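Local coordinates for teichoic acid biosynthesis protein F (Staphylococcus epidermidis, PDB 3L7I) that is a teichoic acid biosynthesis protein whose C-terminal part has a GT-B fold, at residues A[548-553]-A[644-649]. Numbering follows the deposited sequence.
Sequences RDDEFV and IDKYDK
The carboxylate of Asp550 receives Lys646 NZ over one face: the ammonium nitrogen stands above the plane, almost directly over Asp550 CG, with the backbone N of Asp550 on the other side of the plane. NZ lies nearer Asp550 OD2, at 3.1 Å in a salt bridge, than Asp550 OD1, at 3.6 Å. An approach from above makes poor use of the oxygen lone pairs, so the pairing is probably held mainly by charge. The two side chains meet from opposite directions. The CA atoms of Asp550 and Lys646 are 10.2 Å apart, and more than half of that distance is covered by the lysine, whose chain bends at chi3 (79°) before its amine reaches the acid.

This bridge between exposed residues links two loops of the GT-B fold. They follow strands 539-543 and 637-640 of one parallel sheet, and strand 618-621 runs between these. Arg548 makes salt bridges through NH2 to Asp622, just after that middle strand, and through NH1 to Asp643. The ring of Tyr647, at the centre of an inverse gamma turn, stacks with Tyr623, and its hydroxyl hydrogen-bonds to Lys449, which follows strand 438-441 of the other sheet. Glu551 OE2, bonded to Tyr642 OH, is 6.6 Å from Lys646 NZ and may add a weak long-range attraction.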
loop_
_atom_site.group_PDB
_atom_site.type_symbol
_atom_site.label_atom_id
_atom_site.label_comp_id
_atom_site.label_asym_id
_atom_site.label_seq_id
_atom_site.Cartn_x
_atom_site.Cartn_y
_atom_site.Cartn_z
ATOM N N ARG A 548 14.636 14.186 -46.077
ATOM C CA ARG A 548 14.850 15.590 -45.753
ATOM C C ARG A 548 13.567 16.248 -45.233
ATOM O O ARG A 548 12.581 16.376 -45.964
ATOM C CB ARG A 548 15.367 16.338 -46.987
ATOM C CG ARG A 548 16.833 16.091 -47.263
ATOM C CD ARG A 548 17.202 16.478 -48.664
ATOM N NE ARG A 548 17.265 15.328 -49.561
ATOM C CZ ARG A 548 18.363 14.919 -50.195
ATOM N NH1 ARG A 548 19.505 15.569 -50.042
ATOM N NH2 ARG A 548 18.315 13.859 -50.992
ATOM N N ASP A 549 13.588 16.667 -43.971
ATOM C CA ASP A 549 12.436 17.316 -43.341
ATOM C C ASP A 549 11.970 18.521 -44.152
ATOM O O ASP A 549 10.779 18.804 -44.250
ATOM C CB ASP A 549 12.795 17.764 -41.927
ATOM C CG ASP A 549 13.727 16.790 -41.225
ATOM O OD1 ASP A 549 14.821 16.492 -41.767
ATOM O OD2 ASP A 549 13.368 16.326 -40.123
ATOM N N ASP A 550 12.936 19.219 -44.732
ATOM C CA ASP A 550 12.695 20.410 -45.536
ATOM C C ASP A 550 11.656 20.195 -46.646
ATOM O O ASP A 550 11.171 21.154 -47.248
ATOM C CB ASP A 550 14.024 20.872 -46.161
ATOM C CG ASP A 550 15.198 20.819 -45.172
ATOM O OD1 ASP A 550 15.078 21.409 -44.069
ATOM O OD2 ASP A 550 16.241 20.201 -45.503
ATOM N N GLU A 551 11.316 18.943 -46.923
ATOM C CA GLU A 551 10.520 18.648 -48.107
ATOM C C GLU A 551 9.157 18.024 -47.808
ATOM O O GLU A 551 8.342 17.830 -48.711
ATOM C CB GLU A 551 11.322 17.773 -49.075
ATOM C CG GLU A 551 12.630 18.417 -49.533
ATOM C CD GLU A 551 13.385 17.582 -50.558
ATOM O OE1 GLU A 551 13.052 16.381 -50.712
ATOM O OE2 GLU A 551 14.309 18.132 -51.206
ATOM N N PHE A 552 8.916 17.717 -46.538
ATOM C CA PHE A 552 7.624 17.193 -46.112
ATOM C C PHE A 552 6.630 18.329 -45.934
ATOM O O PHE A 552 6.859 19.242 -45.141
ATOM C CB PHE A 552 7.770 16.427 -44.801
ATOM C CG PHE A 552 6.472 15.873 -44.266
ATOM C CD1 PHE A 552 6.029 14.613 -44.646
ATOM C CD2 PHE A 552 5.704 16.607 -43.369
ATOM C CE1 PHE A 552 4.844 14.098 -44.146
ATOM C CE2 PHE A 552 4.520 16.100 -42.871
ATOM C CZ PHE A 552 4.090 14.844 -43.256
ATOM N N VAL A 553 5.525 18.264 -46.671
ATOM C CA VAL A 553 4.506 19.310 -46.628
ATOM C C VAL A 553 3.092 18.745 -46.841
ATOM O O VAL A 553 2.938 17.609 -47.289
ATOM C CB VAL A 553 4.794 20.421 -47.679
ATOM C CG1 VAL A 553 5.778 21.455 -47.117
ATOM C CG2 VAL A 553 5.309 19.815 -48.983
ATOM N N ILE A 644 23.247 20.477 -51.416
ATOM C CA ILE A 644 24.558 20.461 -50.808
ATOM C C ILE A 644 25.001 21.787 -50.166
ATOM O O ILE A 644 25.903 21.788 -49.333
ATOM C CB ILE A 644 25.608 20.028 -51.823
ATOM C CG1 ILE A 644 26.905 19.637 -51.103
ATOM C CG2 ILE A 644 25.821 21.123 -52.843
ATOM C CD1 ILE A 644 27.905 18.961 -51.999
ATOM N N ASP A 645 24.391 22.910 -50.533
ATOM C CA ASP A 645 24.757 24.175 -49.895
ATOM C C ASP A 645 24.095 24.291 -48.531
ATOM O O ASP A 645 24.728 24.667 -47.547
ATOM C CB ASP A 645 24.369 25.360 -50.763
ATOM C CG ASP A 645 24.660 25.116 -52.217
ATOM O OD1 ASP A 645 25.525 25.830 -52.776
ATOM O OD2 ASP A 645 24.036 24.188 -52.802
ATOM N N LYS A 646 22.813 23.971 -48.473
ATOM C CA LYS A 646 22.118 23.929 -47.201
ATOM C C LYS A 646 22.951 23.148 -46.193
ATOM O O LYS A 646 23.188 23.622 -45.091
ATOM C CB LYS A 646 20.732 23.296 -47.364
ATOM C CG LYS A 646 19.762 24.125 -48.210
ATOM C CD LYS A 646 18.381 23.469 -48.316
ATOM C CE LYS A 646 17.540 23.710 -47.056
ATOM N NZ LYS A 646 16.285 22.898 -47.078
ATOM N N TYR A 647 23.405 21.961 -46.589
ATOM C CA TYR A 647 24.156 21.062 -45.703
ATOM C C TYR A 647 25.509 21.589 -45.202
ATOM O O TYR A 647 26.531 20.914 -45.346
ATOM C CB TYR A 647 24.372 19.703 -46.370
ATOM C CG TYR A 647 23.497 18.572 -45.868
ATOM C CD1 TYR A 647 22.114 18.609 -46.013
ATOM C CD2 TYR A 647 24.063 17.441 -45.280
ATOM C CE1 TYR A 647 21.313 17.552 -45.567
ATOM C CE2 TYR A 647 23.276 16.384 -44.829
ATOM C CZ TYR A 647 21.904 16.443 -44.975
ATOM O OH TYR A 647 21.122 15.394 -44.528
ATOM N N ASP A 648 25.506 22.794 -44.635
ATOM C CA ASP A 648 26.575 23.258 -43.736
ATOM C C ASP A 648 27.857 23.818 -44.353
ATOM O O ASP A 648 28.892 23.863 -43.681
ATOM C CB ASP A 648 26.941 22.170 -42.725
ATOM C CG ASP A 648 25.933 22.054 -41.611
ATOM O OD1 ASP A 648 25.601 23.102 -41.013
ATOM O OD2 ASP A 648 25.478 20.920 -41.331
ATOM N N LYS A 649 27.792 24.255 -45.606
ATOM C CA LYS A 649 28.946 24.887 -46.248
ATOM C C LYS A 649 30.143 23.925 -46.346
ATOM O O LYS A 649 30.330 23.263 -47.371
ATOM C CB LYS A 649 29.327 26.186 -45.516
ATOM C CG LYS A 649 28.120 26.946 -44.954
ATOM C CD LYS A 649 28.297 28.456 -44.989
ATOM C CE LYS A 649 26.975 29.150 -44.691
ATOM N NZ LYS A 649 26.857 30.457 -45.390
#